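Transketolase (Campylobacter jejuni, PDB 3L84) belongs to the transketolases, thiamine diphosphate-binding enzymes of three domains, and is found here as an assembly of two identical subunits. Local coordinates at residues 164-169 against 385-390; 469-474 against 562-567; 503-508 against 518-523. All blocks are in the same frame, centred on the assembly; numbering follows the deposited sequence.

Along the chain, contact 1 closes before contact 2 opens, and contact 3 is nested inside the loop that contact 2 closes. Contacts 1 and 2 sit at the two outermost strands of the six-stranded parallel sheet in the pyrimidine binding domain: 384-386 meets a helix of the thiamine diphosphate binding domain, and 469-471 meets one of the C-terminal domain. Their centres are about 32 Å apart, and both contacts touch the second subunit. Contact 3, whose centre is about 16 Å from that of contact 2, touches it through Ala474 and Leu505. Contacts 1 and 2 thus join the pyrimidine binding domain to its neighbours, while contact 3 packs the connecting loop on strand 518-521.

Contact 1. Residues 164-169 against 385-390; sequences CSLAGL and IHFGIR
Leu166 and Ser165, on helix 158-169 of the thiamine diphosphate binding domain, receive Phe387 and Arg390 from the turn that follows edge strand 384-386 of the pyrimidine binding domain. Arg390, at the N-cap of helix 391-404, and Leu166 carry most of the contact between them. The arginine side chain runs extended from CG to NE and sets the guanidinium against the helix. Leu166 lies over one face of this flat group, with CG 4.0 Å from Arg390 CZ, and its CD2 comes within 3.6 Å of Arg390 NH1. At the edge, Arg390 NH2 donates to Ser165 OG over 2.9 Å, a bent bond (138°) whose acceptor is tilted from the guanidinium plane. The other terminal nitrogen turns back on its own segment: Arg390 NH1 donates to Phe387 O at 2.8 Å. That bond is straighter (161°) and lies in the guanidinium plane, although the donor stands above the carbonyl plane. With both terminal nitrogens hydrogen-bonded, rotation of the group is probably restricted. The second subunit adds further partners: its Glu196 bonds to Ser165 OG and the carbonyl of its Ala193 accepts from Arg390 NH1. Leu166 CD1 meets the Phe387 ring lightly at its edge, 4.3 Å from Phe387 CD1, while Ile385 CG2 sits over the centre of one ring face. Leu166 and Phe387 also both pack on Ile397 of helix 391-404. This is a buried junction between two domains at the dimer interface, as in transketolases, where the two kinds of domain meet within and between subunits.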
loop_
_atom_site.group_PDB
_atom_site.type_symbol
_atom_site.label_atom_id
_atom_site.label_comp_id
_atom_site.label_asym_id
_atom_site.label_seq_id
_atom_site.Cartn_x
_atom_site.Cartn_y
_atom_site.Cartn_z
ATOM N N CYS A 164 10.512 9.180 -9.423
ATOM C CA CYS A 164 11.054 10.035 -10.470
ATOM C C CYS A 164 10.979 11.520 -10.063
ATOM O O CYS A 164 11.826 12.318 -10.467
ATOM C CB CYS A 164 10.354 9.778 -11.775
ATOM S SG CYS A 164 10.800 8.147 -12.483
ATOM N N SER A 165 10.006 11.882 -9.238
ATOM C CA SER A 165 9.955 13.212 -8.668
ATOM C C SER A 165 11.252 13.484 -7.914
ATOM O O SER A 165 11.911 14.501 -8.129
ATOM C CB SER A 165 8.751 13.340 -7.727
ATOM O OG SER A 165 8.518 14.722 -7.402
ATOM N N LEU A 166 11.643 12.565 -7.032
ATOM C CA LEU A 166 12.882 12.711 -6.303
ATOM C C LEU A 166 14.129 12.684 -7.217
ATOM O O LEU A 166 15.119 13.383 -6.944
ATOM C CB LEU A 166 13.004 11.597 -5.235
ATOM C CG LEU A 166 12.205 11.820 -3.956
ATOM C CD1 LEU A 166 12.111 10.558 -3.156
ATOM C CD2 LEU A 166 12.881 12.901 -3.120
ATOM N N ALA A 167 14.097 11.887 -8.293
ATOM C CA ALA A 167 15.248 11.831 -9.185
ATOM C C ALA A 167 15.505 13.179 -9.816
ATOM O O ALA A 167 16.662 13.568 -9.973
ATOM C CB ALA A 167 15.037 10.776 -10.283
ATOM N N GLY A 168 14.449 13.879 -10.210
ATOM C CA GLY A 168 14.631 15.195 -10.826
ATOM C C GLY A 168 15.119 16.205 -9.804
ATOM O O GLY A 168 16.027 16.989 -10.072
ATOM N N LEU A 169 14.545 16.185 -8.606
ATOM C CA LEU A 169 14.948 17.095 -7.532
ATOM C C LEU A 169 16.431 16.963 -7.200
ATOM O O LEU A 169 17.145 17.959 -7.031
ATOM C CB LEU A 169 14.129 16.827 -6.262
ATOM C CG LEU A 169 14.491 17.680 -5.041
ATOM C CD1 LEU A 169 14.183 19.205 -5.260
ATOM C CD2 LEU A 169 13.722 17.151 -3.861
ATOM N N ILE A 385 17.636 12.362 4.986
ATOM C CA ILE A 385 16.922 12.350 3.732
ATOM C C ILE A 385 15.498 12.830 3.903
ATOM O O ILE A 385 14.809 12.352 4.781
ATOM C CB ILE A 385 16.963 10.987 3.062
ATOM C CG1 ILE A 385 18.414 10.520 2.911
ATOM C CG2 ILE A 385 16.253 11.035 1.673
ATOM C CD1 ILE A 385 18.564 9.063 2.456
ATOM N N HIS A 386 15.079 13.768 3.078
ATOM C CA HIS A 386 13.728 14.328 3.086
ATOM C C HIS A 386 12.965 13.668 1.952
ATOM O O HIS A 386 13.023 14.088 0.801
ATOM C CB HIS A 386 13.814 15.847 2.970
ATOM C CG HIS A 386 14.498 16.455 4.147
ATOM N ND1 HIS A 386 15.807 16.898 4.153
ATOM C CD2 HIS A 386 14.058 16.560 5.420
ATOM C CE1 HIS A 386 16.115 17.298 5.384
ATOM N NE2 HIS A 386 15.068 17.115 6.165
ATOM N N PHE A 387 12.252 12.599 2.275
ATOM C CA PHE A 387 11.575 11.816 1.233
ATOM C C PHE A 387 10.339 12.480 0.668
ATOM O O PHE A 387 9.838 12.076 -0.387
ATOM C CB PHE A 387 11.258 10.423 1.749
ATOM C CG PHE A 387 12.469 9.548 1.868
ATOM C CD1 PHE A 387 12.990 8.914 0.757
ATOM C CD2 PHE A 387 13.066 9.319 3.096
ATOM C CE1 PHE A 387 14.091 8.090 0.892
ATOM C CE2 PHE A 387 14.162 8.520 3.215
ATOM C CZ PHE A 387 14.684 7.911 2.104
ATOM N N GLY A 388 9.826 13.479 1.357
ATOM C CA GLY A 388 8.552 14.038 1.015
ATOM C C GLY A 388 7.417 13.089 1.386
ATOM O O GLY A 388 7.606 12.109 2.092
ATOM N N ILE A 389 6.218 13.360 0.862
ATOM C CA ILE A 389 5.017 12.598 1.211
ATOM C C ILE A 389 4.931 11.434 0.224
ATOM O O ILE A 389 4.061 11.373 -0.651
ATOM C CB ILE A 389 3.753 13.440 1.304
ATOM C CG1 ILE A 389 3.958 14.691 2.198
ATOM C CG2 ILE A 389 2.620 12.599 1.900
ATOM C CD1 ILE A 389 4.623 15.928 1.528
ATOM N N ARG A 390 5.888 10.503 0.385
ATOM C CA ARG A 390 6.150 9.455 -0.586
ATOM C C ARG A 390 6.559 8.179 0.124
ATOM O O ARG A 390 7.678 7.680 0.001
ATOM C CB ARG A 390 7.282 9.876 -1.552
ATOM C CG ARG A 390 7.044 11.138 -2.352
ATOM C CD ARG A 390 8.226 11.384 -3.261
ATOM N NE ARG A 390 8.161 12.638 -4.001
ATOM C CZ ARG A 390 8.756 13.766 -3.647
ATOM N NH1 ARG A 390 9.479 13.879 -2.552
ATOM N NH2 ARG A 390 8.653 14.811 -4.459
#

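Contact 2. Residues 469-474 against 562-567; sequences LTFRPA and FELFEK
Glu563 OE1 is gripped by two donors, the backbone N of Thr470 and a water. Thr470 N donates to Glu563 OE1 at 3.1 Å with an angle of 153°, meeting the oxygen from above the carboxylate plane (43° out of it). Water 1 donates to the same Glu563 OE1 over 2.9 Å. The second carboxylate oxygen engages the threonine hydroxyl: Thr470 OG1 donates to the syn lone pair of Glu563 OE2, 2.9 Å away. One carboxylate thus holds both the amide and the side chain of Thr470, two bonds to one residue, which should limit rotation of the carboxylate; the bend in the glutamate chain at chi2 (95°) turns CD out of an extended course. Water 1 completes the bridge, donating to Thr470 O at 2.6 Å and accepting from Phe562 N at 2.9 Å, an amide in the first turn of helix 562-566. The nearby helix start would be expected to suit a negative charge at this position.

Beside the polar group the packing is apolar. Leu469 CD2 touches Leu564 CD2 at 4.0 Å, the two leucines crossing at about a right angle. Leu564 CD1 comes obliquely to the Phe471 ring, 4.0 Å from Phe471 CE1. The ring also rests on Ala482 and Ile485 of helix 476-488, and Arg463 of helix 458-464 adjoins Glu563. Leu469 and Phe471 bond through their backbones to Pro492 and strand 493-496, while the amide and carbonyl of Thr470 meet the glutamate and the water. This is the outer edge of a parallel alpha/beta sheet, here the pyrimidine binding domain of a transketolase, closed by a side chain, a water and a helix of the C-terminal domain.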
loop_
_atom_site.group_PDB
_atom_site.type_symbol
_atom_site.label_atom_id
_atom_site.label_comp_id
_atom_site.label_asym_id
_atom_site.label_seq_id
_atom_site.Cartn_x
_atom_site.Cartn_y
_atom_site.Cartn_z
ATOM N N LEU A 469 11.225 -8.902 11.817
ATOM C CA LEU A 469 11.028 -8.789 13.261
ATOM C C LEU A 469 10.196 -7.547 13.544
ATOM O O LEU A 469 10.488 -6.500 12.984
ATOM C CB LEU A 469 12.362 -8.684 13.975
ATOM C CG LEU A 469 13.284 -9.880 13.796
ATOM C CD1 LEU A 469 14.599 -9.648 14.545
ATOM C CD2 LEU A 469 12.624 -11.187 14.277
ATOM N N THR A 470 9.194 -7.643 14.393
ATOM C CA THR A 470 8.344 -6.497 14.671
ATOM C C THR A 470 8.525 -6.197 16.159
ATOM O O THR A 470 7.934 -6.869 17.017
ATOM C CB THR A 470 6.880 -6.758 14.339
ATOM O OG1 THR A 470 6.811 -7.209 12.964
ATOM C CG2 THR A 470 6.007 -5.505 14.475
ATOM N N PHE A 471 9.313 -5.187 16.484
ATOM C CA PHE A 471 9.576 -4.814 17.874
ATOM C C PHE A 471 8.607 -3.758 18.342
ATOM O O PHE A 471 8.409 -2.753 17.654
ATOM C CB PHE A 471 10.981 -4.278 18.037
ATOM C CG PHE A 471 12.050 -5.289 17.819
ATOM C CD1 PHE A 471 12.329 -6.231 18.782
ATOM C CD2 PHE A 471 12.766 -5.316 16.638
ATOM C CE1 PHE A 471 13.357 -7.148 18.601
ATOM C CE2 PHE A 471 13.784 -6.247 16.473
ATOM C CZ PHE A 471 14.046 -7.139 17.460
ATOM N N ARG A 472 7.992 -3.949 19.502
ATOM C CA ARG A 472 7.084 -2.954 20.094
ATOM C C ARG A 472 7.549 -2.729 21.544
ATOM O O ARG A 472 6.986 -3.286 22.492
ATOM C CB ARG A 472 5.646 -3.381 19.981
ATOM C CG ARG A 472 4.655 -2.382 20.438
ATOM C CD ARG A 472 3.203 -2.726 20.039
ATOM N NE ARG A 472 2.255 -1.674 20.450
ATOM C CZ ARG A 472 1.388 -1.732 21.444
ATOM N NH1 ARG A 472 1.189 -2.821 22.153
ATOM N NH2 ARG A 472 0.652 -0.663 21.668
ATOM N N PRO A 473 8.593 -1.912 21.734
ATOM C CA PRO A 473 9.219 -1.810 23.051
ATOM C C PRO A 473 8.333 -1.079 24.042
ATOM O O PRO A 473 7.624 -0.133 23.685
ATOM C CB PRO A 473 10.500 -1.021 22.776
ATOM C CG PRO A 473 10.205 -0.260 21.548
ATOM C CD PRO A 473 9.357 -1.176 20.700
ATOM N N ALA A 474 8.361 -1.522 25.295
ATOM C CA ALA A 474 7.598 -0.891 26.346
ATOM C C ALA A 474 8.338 0.258 27.001
ATOM O O ALA A 474 7.697 1.094 27.669
ATOM C CB ALA A 474 7.220 -1.907 27.391
ATOM N N PHE A 562 6.975 -10.688 19.078
ATOM C CA PHE A 562 6.214 -11.952 18.869
ATOM C C PHE A 562 7.033 -12.970 18.073
ATOM O O PHE A 562 7.087 -14.155 18.454
ATOM C CB PHE A 562 4.899 -11.585 18.156
ATOM C CG PHE A 562 3.920 -12.715 17.936
ATOM C CD1 PHE A 562 2.830 -12.868 18.764
ATOM C CD2 PHE A 562 4.037 -13.543 16.872
ATOM C CE1 PHE A 562 1.895 -13.876 18.528
ATOM C CE2 PHE A 562 3.093 -14.572 16.652
ATOM C CZ PHE A 562 2.060 -14.730 17.503
ATOM N N GLU A 563 7.676 -12.536 16.996
ATOM C CA GLU A 563 8.403 -13.463 16.124
ATOM C C GLU A 563 9.553 -14.147 16.854
ATOM O O GLU A 563 9.805 -15.333 16.654
ATOM C CB GLU A 563 8.927 -12.747 14.889
ATOM C CG GLU A 563 7.823 -12.169 14.042
ATOM C CD GLU A 563 7.484 -10.692 14.291
ATOM O OE1 GLU A 563 7.764 -10.148 15.392
ATOM O OE2 GLU A 563 7.031 -10.045 13.321
ATOM N N LEU A 564 10.260 -13.414 17.712
ATOM C CA LEU A 564 11.315 -14.036 18.486
ATOM C C LEU A 564 10.754 -14.982 19.511
ATOM O O LEU A 564 11.343 -16.035 19.759
ATOM C CB LEU A 564 12.221 -13.003 19.181
ATOM C CG LEU A 564 13.115 -12.193 18.281
ATOM C CD1 LEU A 564 13.851 -11.120 19.109
ATOM C CD2 LEU A 564 14.070 -13.071 17.521
ATOM N N PHE A 565 9.620 -14.653 20.107
ATOM C CA PHE A 565 9.007 -15.546 21.085
ATOM C C PHE A 565 8.635 -16.891 20.457
ATOM O O PHE A 565 8.768 -17.959 21.079
ATOM C CB PHE A 565 7.807 -14.873 21.787
ATOM C CG PHE A 565 7.289 -15.608 22.968
ATOM C CD1 PHE A 565 8.131 -16.261 23.860
ATOM C CD2 PHE A 565 5.931 -15.564 23.246
ATOM C CE1 PHE A 565 7.619 -16.915 24.958
ATOM C CE2 PHE A 565 5.425 -16.197 24.367
ATOM C CZ PHE A 565 6.255 -16.881 25.225
ATOM N N GLU A 566 8.154 -16.850 19.219
ATOM C CA GLU A 566 7.797 -18.052 18.463
ATOM C C GLU A 566 8.983 -19.009 18.302
ATOM O O GLU A 566 8.769 -20.198 18.067
ATOM C CB GLU A 566 7.249 -17.705 17.075
ATOM C CG GLU A 566 5.932 -16.993 17.068
ATOM C CD GLU A 566 5.434 -16.733 15.667
ATOM O OE1 GLU A 566 5.894 -15.757 15.006
ATOM O OE2 GLU A 566 4.570 -17.502 15.191
ATOM N N LYS A 567 10.220 -18.498 18.356
ATOM C CA LYS A 567 11.425 -19.321 18.172
ATOM C C LYS A 567 11.914 -19.965 19.465
ATOM O O LYS A 567 12.848 -20.771 19.421
ATOM C CB LYS A 567 12.580 -18.500 17.618
ATOM C CG LYS A 567 12.305 -17.847 16.307
ATOM C CD LYS A 567 13.511 -17.085 15.731
ATOM C CE LYS A 567 14.652 -18.022 15.282
ATOM N NZ LYS A 567 14.254 -19.139 14.328
HETATM O O HOH W 1 6.034 -8.671 17.218
#

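Contact 3. Residues 503-508 against 518-523; sequences KALNEP and YLLKES
Leu505 and Pro508, in the loop between strand 493-496 and strand 518-521, pack on Tyr518 and Leu520 of the latter, an edge strand. That strand carries a classic beta bulge, in which Leu520 and Lys521 both face Val556 of strand 554-558.

Two apolar pairs form. Pro508 comes obliquely to the tyrosine ring, its CB 3.6 Å from Tyr518 CD1 and its CG 3.7 Å from Tyr518 CE1. The two leucines cross at about a right angle, with Leu505 CD1 at 3.9 Å from Leu520 CD1, and both side chains also touch Val537 of helix 537-549. Separately, the other branch of Leu520 makes a van der Waals approach to the loop backbone: Leu520 CD2 is 3.6 Å from Asn506 O.

The polar links between the segments pass through water, with no direct hydrogen bond across. Water 3 donates to both Glu507 O (2.9 Å) and Leu520 O, tying the loop backbone to the bulge. Glu507 itself forms a salt bridge with Lys334. The tyrosine hydroxyl has a partner beyond the contact, bonding to Glu478 of helix 476-488. Water 2 joins the same hydroxyl to the loop, donating to Tyr518 OH at 2.8 Å and to Asn506 O at 2.7 Å.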
loop_
_atom_site.group_PDB
_atom_site.type_symbol
_atom_site.label_atom_id
_atom_site.label_comp_id
_atom_site.label_asym_id
_atom_site.label_seq_id
_atom_site.Cartn_x
_atom_site.Cartn_y
_atom_site.Cartn_z
ATOM N N LYS A 503 5.769 4.281 30.864
ATOM C CA LYS A 503 6.450 4.144 32.134
ATOM C C LYS A 503 7.617 3.203 32.024
ATOM O O LYS A 503 7.537 2.106 31.515
ATOM C CB LYS A 503 5.492 3.625 33.198
ATOM C CG LYS A 503 4.294 4.518 33.458
ATOM C CD LYS A 503 4.600 5.781 34.288
ATOM C CE LYS A 503 5.393 5.519 35.567
ATOM N NZ LYS A 503 5.522 6.741 36.471
ATOM N N ALA A 504 8.734 3.621 32.568
ATOM C CA ALA A 504 9.896 2.753 32.596
ATOM C C ALA A 504 9.608 1.480 33.392
ATOM O O ALA A 504 8.950 1.511 34.444
ATOM C CB ALA A 504 11.073 3.510 33.225
ATOM N N LEU A 505 10.113 0.348 32.912
ATOM C CA LEU A 505 9.946 -0.940 33.555
ATOM C C LEU A 505 11.026 -1.217 34.573
ATOM O O LEU A 505 12.109 -0.637 34.570
ATOM C CB LEU A 505 9.994 -2.076 32.511
ATOM C CG LEU A 505 9.013 -1.993 31.358
ATOM C CD1 LEU A 505 9.186 -3.210 30.437
ATOM C CD2 LEU A 505 7.577 -1.885 31.865
ATOM N N ASN A 506 10.706 -2.133 35.471
ATOM C CA ASN A 506 11.714 -2.724 36.305
ATOM C C ASN A 506 12.490 -3.785 35.518
ATOM O O ASN A 506 12.102 -4.171 34.417
ATOM C CB ASN A 506 11.079 -3.247 37.604
ATOM C CG ASN A 506 10.511 -2.102 38.455
ATOM O OD1 ASN A 506 11.251 -1.221 38.906
ATOM N ND2 ASN A 506 9.181 -2.076 38.625
ATOM N N GLU A 507 13.576 -4.279 36.090
ATOM C CA GLU A 507 14.456 -5.184 35.360
ATOM C C GLU A 507 13.811 -6.566 35.136
ATOM O O GLU A 507 12.958 -6.984 35.904
ATOM C CB GLU A 507 15.816 -5.302 36.060
ATOM C CG GLU A 507 16.666 -4.007 35.920
ATOM C CD GLU A 507 18.164 -4.195 36.145
ATOM O OE1 GLU A 507 18.977 -3.486 35.470
ATOM O OE2 GLU A 507 18.532 -5.038 36.995
ATOM N N PRO A 508 14.225 -7.276 34.074
ATOM C CA PRO A 508 13.700 -8.620 33.854
ATOM C C PRO A 508 13.939 -9.547 35.059
ATOM O O PRO A 508 14.994 -9.483 35.714
ATOM C CB PRO A 508 14.497 -9.111 32.648
ATOM C CG PRO A 508 14.948 -7.871 31.968
ATOM C CD PRO A 508 15.203 -6.895 33.034
ATOM N N TYR A 518 9.524 -12.089 27.897
ATOM C CA TYR A 518 10.250 -12.430 29.127
ATOM C C TYR A 518 9.388 -12.064 30.326
ATOM O O TYR A 518 8.398 -11.322 30.193
ATOM C CB TYR A 518 11.619 -11.722 29.160
ATOM C CG TYR A 518 11.554 -10.226 29.240
ATOM C CD1 TYR A 518 11.671 -9.587 30.453
ATOM C CD2 TYR A 518 11.408 -9.436 28.107
ATOM C CE1 TYR A 518 11.593 -8.203 30.554
ATOM C CE2 TYR A 518 11.339 -8.078 28.208
ATOM C CZ TYR A 518 11.463 -7.450 29.423
ATOM O OH TYR A 518 11.419 -6.086 29.565
ATOM N N LEU A 519 9.773 -12.567 31.491
ATOM C CA LEU A 519 9.008 -12.289 32.713
ATOM C C LEU A 519 9.452 -10.995 33.398
ATOM O O LEU A 519 10.635 -10.818 33.665
ATOM C CB LEU A 519 9.135 -13.455 33.710
ATOM C CG LEU A 519 8.298 -14.695 33.423
ATOM C CD1 LEU A 519 8.775 -15.851 34.262
ATOM C CD2 LEU A 519 6.812 -14.404 33.692
ATOM N N LEU A 520 8.494 -10.114 33.690
ATOM C CA LEU A 520 8.679 -8.930 34.551
ATOM C C LEU A 520 8.257 -9.229 35.982
ATOM O O LEU A 520 8.692 -8.553 36.915
ATOM C CB LEU A 520 7.825 -7.733 34.067
ATOM C CG LEU A 520 8.318 -7.119 32.804
ATOM C CD1 LEU A 520 7.297 -6.126 32.302
ATOM C CD2 LEU A 520 9.659 -6.427 33.034
ATOM N N LYS A 521 7.352 -10.189 36.153
ATOM C CA LYS A 521 6.835 -10.553 37.477
ATOM C C LYS A 521 6.542 -12.017 37.420
ATOM O O LYS A 521 5.949 -12.493 36.443
ATOM C CB LYS A 521 5.567 -9.752 37.818
ATOM C CG LYS A 521 4.955 -10.038 39.168
ATOM C CD LYS A 521 3.733 -9.146 39.343
ATOM C CE LYS A 521 2.937 -9.430 40.585
ATOM N NZ LYS A 521 2.093 -8.227 40.869
ATOM N N GLU A 522 6.989 -12.749 38.432
ATOM C CA GLU A 522 6.795 -14.195 38.491
ATOM C C GLU A 522 6.331 -14.560 39.870
ATOM O O GLU A 522 6.959 -14.178 40.850
ATOM C CB GLU A 522 8.083 -14.943 38.165
ATOM C CG GLU A 522 7.949 -16.483 38.035
ATOM C CD GLU A 522 9.182 -17.190 37.521
ATOM O OE1 GLU A 522 10.305 -16.696 37.740
ATOM O OE2 GLU A 522 9.036 -18.271 36.922
ATOM N N SER A 523 5.262 -15.333 39.921
ATOM C CA SER A 523 4.696 -15.788 41.178
ATOM C C SER A 523 4.547 -17.295 41.170
ATOM O O SER A 523 4.114 -17.881 40.166
ATOM C CB SER A 523 3.331 -15.138 41.412
ATOM O OG SER A 523 3.431 -13.722 41.414
HETATM O O HOH W 2 12.616 -4.809 31.805
HETATM O O HOH W 3 10.257 -6.188 36.738
#